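Local structure of CELL division control protein 6 (Pyrobaculum aerophilum, 1FNN) at residues Y14-L26 with T55-L67. The protein binds ADP and magnesium through an AAA+ ATPase domain and is probably involved in regulating the initiation of DNA replication. Numbering follows the deposited sequence.
Sequences YVPKRLPHREQQL and TGKTVTLRKLWEL. With MG (magnesium ion), chain C; ADP (adenosine-5'-diphosphate), chain D.
Arg22 grips the carbonyl of Thr55 side-on: NE, 2.9 Å from Thr55 O, arrives almost straight down the C=O bond, while NH2 takes a lone pair of the same oxygen. Both bonds lie in the guanidinium plane. Arg22 crosses the Thr60 side chain at about a right angle, its CB 3.8 Å from Thr60 OG1, and the bend at chi2 (-65°) swings the guanidinium toward Thr55 O; NH1 ties up His21 O while NH2 also reaches Ser191 O. With Arg22 cut back to an alanine, Thr55 O is likely to lose both donors from this side chain, and the adenine amino group the CG packed beside it. Leu19 meets Val59 tip to tip, CD2 lying 3.7 Å from Val59 CG1, and its other methyl, CD1, slips between Thr60 and the Lys63 chain. Farther along helix 57-68, Lys63 doubles back at chi2 and chi3, bringing NZ to 2.9 Å from Pro16 O, in the carbonyl plane; Glu66 OE2 pairs with the same ammonium. With CG anti to the backbone N (chi1 -176°), Leu26 carries its end in to the helix, CD1 3.6 Å from Thr60 O, a knob among Thr60, Lys63, Leu64 and Leu67. Pro16 CG and Leu19 CD2 touch the adenine of ADP, and Pro20 O accepts from N6. Arg22 thus ties this loop to the P-loop, whose neighbouring amides bind the diphosphate, Lys63 ties it to the helix, and Leu19 and Leu26 add apolar packing.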
loop_
_atom_site.group_PDB
_atom_site.type_symbol
_atom_site.label_atom_id
_atom_site.label_comp_id
_atom_site.label_asym_id
_atom_site.label_seq_id
_atom_site.Cartn_x
_atom_site.Cartn_y
_atom_site.Cartn_z
ATOM N N TYR A 14 -9.786 -8.089 4.667
ATOM C CA TYR A 14 -9.909 -7.776 6.084
ATOM C C TYR A 14 -9.913 -6.280 6.338
ATOM O O TYR A 14 -9.047 -5.519 5.865
ATOM C CB TYR A 14 -8.724 -8.403 6.827
ATOM C CG TYR A 14 -8.680 -8.188 8.312
ATOM C CD1 TYR A 14 -9.485 -9.008 9.137
ATOM C CD2 TYR A 14 -7.887 -7.224 8.900
ATOM C CE1 TYR A 14 -9.449 -8.817 10.507
ATOM C CE2 TYR A 14 -7.857 -7.043 10.270
ATOM C CZ TYR A 14 -8.665 -7.868 11.062
ATOM O OH TYR A 14 -8.639 -7.688 12.428
ATOM N N VAL A 15 -10.822 -5.838 7.187
ATOM C CA VAL A 15 -10.997 -4.437 7.577
ATOM C C VAL A 15 -10.656 -4.377 9.056
ATOM O O VAL A 15 -11.332 -5.025 9.844
ATOM C CB VAL A 15 -12.440 -3.912 7.375
ATOM C CG1 VAL A 15 -12.554 -2.474 7.899
ATOM C CG2 VAL A 15 -12.849 -3.935 5.910
ATOM N N PRO A 16 -9.520 -3.794 9.437
ATOM C CA PRO A 16 -9.079 -3.835 10.811
ATOM C C PRO A 16 -9.966 -2.945 11.667
ATOM O O PRO A 16 -10.651 -2.056 11.152
ATOM C CB PRO A 16 -7.618 -3.394 10.739
ATOM C CG PRO A 16 -7.543 -2.590 9.484
ATOM C CD PRO A 16 -8.599 -3.058 8.518
ATOM N N LYS A 17 -9.872 -3.096 12.983
ATOM C CA LYS A 17 -10.627 -2.274 13.913
ATOM C C LYS A 17 -10.212 -0.819 13.820
ATOM O O LYS A 17 -11.001 0.079 14.115
ATOM C CB LYS A 17 -10.397 -2.755 15.359
ATOM C CG LYS A 17 -11.202 -1.989 16.401
ATOM C CD LYS A 17 -11.289 -2.812 17.686
ATOM C CE LYS A 17 -11.856 -2.009 18.849
ATOM N NZ LYS A 17 -11.495 -2.624 20.159
ATOM N N ARG A 18 -8.891 -0.591 13.782
ATOM C CA ARG A 18 -8.446 0.789 13.643
ATOM C C ARG A 18 -7.584 0.939 12.396
ATOM O O ARG A 18 -7.053 -0.004 11.786
ATOM C CB ARG A 18 -7.807 1.259 14.953
ATOM C CG ARG A 18 -6.836 0.243 15.524
ATOM C CD ARG A 18 -7.205 -0.117 16.956
ATOM N NE ARG A 18 -7.065 -1.561 17.174
ATOM C CZ ARG A 18 -5.930 -2.193 17.422
ATOM N NH1 ARG A 18 -4.787 -1.523 17.501
ATOM N NH2 ARG A 18 -5.951 -3.505 17.596
ATOM N N LEU A 19 -7.572 2.165 11.930
ATOM C CA LEU A 19 -6.838 2.673 10.790
ATOM C C LEU A 19 -5.924 3.798 11.276
ATOM O O LEU A 19 -6.094 4.978 10.966
ATOM C CB LEU A 19 -7.774 3.161 9.688
ATOM C CG LEU A 19 -8.689 2.168 8.965
ATOM C CD1 LEU A 19 -9.478 2.846 7.844
ATOM C CD2 LEU A 19 -7.973 0.938 8.418
ATOM N N PRO A 20 -4.785 3.403 11.867
ATOM C CA PRO A 20 -3.839 4.390 12.383
ATOM C C PRO A 20 -3.321 5.163 11.212
ATOM O O PRO A 20 -3.065 4.613 10.132
ATOM C CB PRO A 20 -2.779 3.563 13.112
ATOM C CG PRO A 20 -2.881 2.184 12.511
ATOM C CD PRO A 20 -4.391 2.038 12.255
ATOM N N HIS A 21 -3.145 6.469 11.374
ATOM C CA HIS A 21 -2.609 7.374 10.362
ATOM C C HIS A 21 -3.624 7.705 9.292
ATOM O O HIS A 21 -3.285 8.432 8.355
ATOM C CB HIS A 21 -1.245 6.879 9.811
ATOM C CG HIS A 21 -0.316 6.652 10.991
ATOM N ND1 HIS A 21 0.202 7.656 11.781
ATOM C CD2 HIS A 21 0.163 5.475 11.482
ATOM C CE1 HIS A 21 0.963 7.102 12.711
ATOM N NE2 HIS A 21 0.967 5.763 12.565
ATOM N N ARG A 22 -4.890 7.254 9.414
ATOM C CA ARG A 22 -5.902 7.637 8.419
ATOM C C ARG A 22 -7.078 8.322 9.095
ATOM O O ARG A 22 -8.162 8.480 8.518
ATOM C CB ARG A 22 -6.410 6.427 7.624
ATOM C CG ARG A 22 -5.367 5.842 6.645
ATOM C CD ARG A 22 -5.094 6.882 5.600
ATOM N NE ARG A 22 -4.081 6.753 4.594
ATOM C CZ ARG A 22 -2.930 7.429 4.606
ATOM N NH1 ARG A 22 -2.669 8.274 5.590
ATOM N NH2 ARG A 22 -2.075 7.230 3.621
ATOM N N GLU A 23 -6.871 8.764 10.328
ATOM C CA GLU A 23 -7.899 9.467 11.096
ATOM C C GLU A 23 -8.355 10.723 10.375
ATOM O O GLU A 23 -9.572 10.953 10.258
ATOM C CB GLU A 23 -7.459 9.844 12.515
ATOM C CG GLU A 23 -7.209 8.657 13.428
ATOM C CD GLU A 23 -5.789 8.122 13.406
ATOM O OE1 GLU A 23 -4.977 8.495 12.526
ATOM O OE2 GLU A 23 -5.465 7.305 14.292
ATOM N N GLN A 24 -7.434 11.416 9.722
ATOM C CA GLN A 24 -7.754 12.637 9.002
ATOM C C GLN A 24 -8.585 12.402 7.766
ATOM O O GLN A 24 -9.591 13.097 7.526
ATOM C CB GLN A 24 -6.477 13.432 8.671
ATOM C CG GLN A 24 -6.762 14.741 7.955
ATOM C CD GLN A 24 -5.605 15.726 8.064
ATOM O OE1 GLN A 24 -4.649 15.525 8.820
ATOM N NE2 GLN A 24 -5.667 16.820 7.304
ATOM N N GLN A 25 -8.207 11.404 6.945
ATOM C CA GLN A 25 -8.971 11.097 5.740
ATOM C C GLN A 25 -10.385 10.573 6.059
ATOM O O GLN A 25 -11.358 10.892 5.339
ATOM C CB GLN A 25 -8.259 10.002 4.915
ATOM C CG GLN A 25 -6.957 10.506 4.255
ATOM C CD GLN A 25 -5.769 10.560 5.184
ATOM O OE1 GLN A 25 -5.832 10.251 6.359
ATOM N NE2 GLN A 25 -4.593 10.976 4.670
ATOM N N LEU A 26 -10.488 9.828 7.136
ATOM C CA LEU A 26 -11.785 9.277 7.536
ATOM C C LEU A 26 -12.714 10.386 8.060
ATOM O O LEU A 26 -13.874 10.531 7.661
ATOM C CB LEU A 26 -11.586 8.223 8.598
ATOM C CG LEU A 26 -12.904 7.516 9.019
ATOM C CD1 LEU A 26 -13.423 6.701 7.839
ATOM C CD2 LEU A 26 -12.686 6.641 10.244
ATOM N N THR A 55 -2.170 2.886 -0.157
ATOM C CA THR A 55 -2.213 3.988 0.818
ATOM C C THR A 55 -3.557 3.987 1.573
ATOM O O THR A 55 -3.753 4.889 2.385
ATOM C CB THR A 55 -2.004 5.340 0.144
ATOM O OG1 THR A 55 -2.845 5.544 -1.018
ATOM C CG2 THR A 55 -0.543 5.429 -0.358
ATOM N N GLY A 56 -4.334 2.896 1.566
ATOM C CA GLY A 56 -5.547 2.838 2.409
ATOM C C GLY A 56 -6.794 3.520 1.843
ATOM O O GLY A 56 -7.752 3.803 2.591
ATOM N N LYS A 57 -6.870 3.778 0.553
ATOM C CA LYS A 57 -8.044 4.452 -0.005
ATOM C C LYS A 57 -9.293 3.554 0.157
ATOM O O LYS A 57 -10.276 3.960 0.740
ATOM C CB LYS A 57 -7.792 4.859 -1.445
ATOM C CG LYS A 57 -6.526 5.739 -1.675
ATOM C CD LYS A 57 -6.367 6.105 -3.142
ATOM C CE LYS A 57 -6.178 4.894 -4.076
ATOM N NZ LYS A 57 -4.869 4.248 -3.762
ATOM N N THR A 58 -9.232 2.315 -0.322
ATOM C CA THR A 58 -10.369 1.397 -0.273
ATOM C C THR A 58 -10.725 1.067 1.154
ATOM O O THR A 58 -11.915 1.124 1.529
ATOM C CB THR A 58 -10.056 0.074 -1.013
ATOM O OG1 THR A 58 -9.867 0.435 -2.384
ATOM C CG2 THR A 58 -11.210 -0.943 -0.905
ATOM N N VAL A 59 -9.701 0.787 1.977
ATOM C CA VAL A 59 -10.003 0.409 3.350
ATOM C C VAL A 59 -10.649 1.576 4.102
ATOM O O VAL A 59 -11.517 1.330 4.955
ATOM C CB VAL A 59 -8.820 -0.148 4.157
ATOM C CG1 VAL A 59 -7.854 0.893 4.694
ATOM C CG2 VAL A 59 -9.371 -0.988 5.319
ATOM N N THR A 60 -10.184 2.790 3.840
ATOM C CA THR A 60 -10.743 3.970 4.522
ATOM C C THR A 60 -12.236 4.163 4.202
ATOM O O THR A 60 -13.094 4.377 5.069
ATOM C CB THR A 60 -9.911 5.217 4.184
ATOM O OG1 THR A 60 -8.632 5.050 4.873
ATOM C CG2 THR A 60 -10.605 6.477 4.699
ATOM N N LEU A 61 -12.560 4.027 2.935
ATOM C CA LEU A 61 -13.948 4.074 2.469
ATOM C C LEU A 61 -14.802 2.934 3.039
ATOM O O LEU A 61 -15.941 3.102 3.465
ATOM C CB LEU A 61 -13.874 3.860 0.970
ATOM C CG LEU A 61 -13.997 5.015 0.015
ATOM C CD1 LEU A 61 -13.703 4.432 -1.368
ATOM C CD2 LEU A 61 -15.359 5.668 0.189
ATOM N N ARG A 62 -14.242 1.713 3.138
ATOM C CA ARG A 62 -14.964 0.594 3.704
ATOM C C ARG A 62 -15.240 0.841 5.177
ATOM O O ARG A 62 -16.297 0.469 5.710
ATOM C CB ARG A 62 -14.250 -0.767 3.485
ATOM C CG ARG A 62 -14.344 -1.096 1.970
ATOM C CD ARG A 62 -14.217 -2.592 1.802
ATOM N NE ARG A 62 -14.423 -3.104 0.486
ATOM C CZ ARG A 62 -15.455 -3.295 -0.309
ATOM N NH1 ARG A 62 -16.717 -3.007 -0.008
ATOM N NH2 ARG A 62 -15.232 -3.819 -1.516
ATOM N N LYS A 63 -14.288 1.464 5.869
ATOM C CA LYS A 63 -14.451 1.760 7.274
ATOM C C LYS A 63 -15.551 2.817 7.467
ATOM O O LYS A 63 -16.339 2.726 8.432
ATOM C CB LYS A 63 -13.162 2.258 7.901
ATOM C CG LYS A 63 -13.329 2.830 9.297
ATOM C CD LYS A 63 -13.603 1.739 10.326
ATOM C CE LYS A 63 -12.667 0.566 10.341
ATOM N NZ LYS A 63 -12.986 -0.439 11.428
ATOM N N LEU A 64 -15.527 3.812 6.583
ATOM C CA LEU A 64 -16.625 4.802 6.665
ATOM C C LEU A 64 -17.982 4.081 6.570
ATOM O O LEU A 64 -18.899 4.381 7.341
ATOM C CB LEU A 64 -16.480 5.809 5.541
ATOM C CG LEU A 64 -17.294 7.108 5.465
ATOM C CD1 LEU A 64 -18.619 6.892 4.769
ATOM C CD2 LEU A 64 -17.456 7.788 6.811
ATOM N N TRP A 65 -18.166 3.268 5.553
ATOM C CA TRP A 65 -19.435 2.516 5.407
ATOM C C TRP A 65 -19.779 1.719 6.653
ATOM O O TRP A 65 -20.935 1.625 7.128
ATOM C CB TRP A 65 -19.415 1.584 4.186
ATOM C CG TRP A 65 -20.728 0.822 4.117
ATOM C CD1 TRP A 65 -20.916 -0.523 4.303
ATOM C CD2 TRP A 65 -22.011 1.393 3.851
ATOM N NE1 TRP A 65 -22.253 -0.795 4.157
ATOM C CE2 TRP A 65 -22.955 0.330 3.888
ATOM C CE3 TRP A 65 -22.450 2.693 3.591
ATOM C CZ2 TRP A 65 -24.310 0.544 3.671
ATOM C CZ3 TRP A 65 -23.819 2.891 3.369
ATOM C CH2 TRP A 65 -24.724 1.819 3.411
ATOM N N GLU A 66 -18.780 1.021 7.225
ATOM C CA GLU A 66 -18.951 0.200 8.391
ATOM C C GLU A 66 -19.516 1.061 9.534
ATOM O O GLU A 66 -20.454 0.588 10.204
ATOM C CB GLU A 66 -17.630 -0.444 8.811
ATOM C CG GLU A 66 -17.643 -1.392 9.994
ATOM C CD GLU A 66 -16.155 -1.749 10.230
ATOM O OE1 GLU A 66 -15.535 -2.442 9.412
ATOM O OE2 GLU A 66 -15.678 -1.293 11.258
ATOM N N LEU A 67 -19.093 2.310 9.654
ATOM C CA LEU A 67 -19.603 3.139 10.740
ATOM C C LEU A 67 -21.042 3.612 10.507
ATOM O O LEU A 67 -21.668 4.086 11.442
ATOM C CB LEU A 67 -18.695 4.350 10.910
ATOM C CG LEU A 67 -17.255 4.013 11.322
ATOM C CD1 LEU A 67 -16.353 5.235 11.278
ATOM C CD2 LEU A 67 -17.231 3.353 12.698
HETATM MG MG MG C . -8.014 0.276 -3.406
HETATM P PB ADP D . -5.550 1.238 -1.607
HETATM O O1B ADP D . -6.964 1.232 -2.173
HETATM O O2B ADP D . -5.086 2.531 -1.239
HETATM O O3B ADP D . -4.791 0.679 -2.720
HETATM P PA ADP D . -5.957 -0.490 0.611
HETATM O O1A ADP D . -7.135 0.194 1.172
HETATM O O2A ADP D . -6.330 -1.737 -0.066
HETATM O O3A ADP D . -5.188 0.449 -0.329
HETATM O "O5'" ADP D . -4.897 -0.920 1.784
HETATM C "C5'" ADP D . -3.920 -1.873 1.403
HETATM C "C4'" ADP D . -3.807 -2.866 2.578
HETATM O "O4'" ADP D . -3.368 -2.152 3.711
HETATM C "C3'" ADP D . -5.122 -3.515 2.991
HETATM O "O3'" ADP D . -4.832 -4.804 3.505
HETATM C "C2'" ADP D . -5.588 -2.528 4.006
HETATM O "O2'" ADP D . -6.522 -3.094 4.928
HETATM C "C1'" ADP D . -4.278 -2.224 4.744
HETATM N N9 ADP D . -4.368 -0.913 5.258
HETATM C C8 ADP D . -4.165 0.242 4.552
HETATM N N7 ADP D . -4.047 1.313 5.280
HETATM C C5 ADP D . -4.183 0.818 6.567
HETATM C C6 ADP D . -4.179 1.455 7.818
HETATM N N6 ADP D . -4.042 2.767 7.921
HETATM N N1 ADP D . -4.363 0.707 8.909
HETATM C C2 ADP D . -4.540 -0.594 8.771
HETATM N N3 ADP D . -4.568 -1.324 7.658
HETATM C C4 ADP D . -4.380 -0.530 6.570
HETATM O O HOH W 1 -8.505 1.960 -4.490
HETATM O O HOH W 2 -8.982 -0.940 -4.788
HETATM O O HOH W 3 -6.247 -0.039 -4.697
HETATM O O HOH W 4 -7.787 -1.738 -2.501
#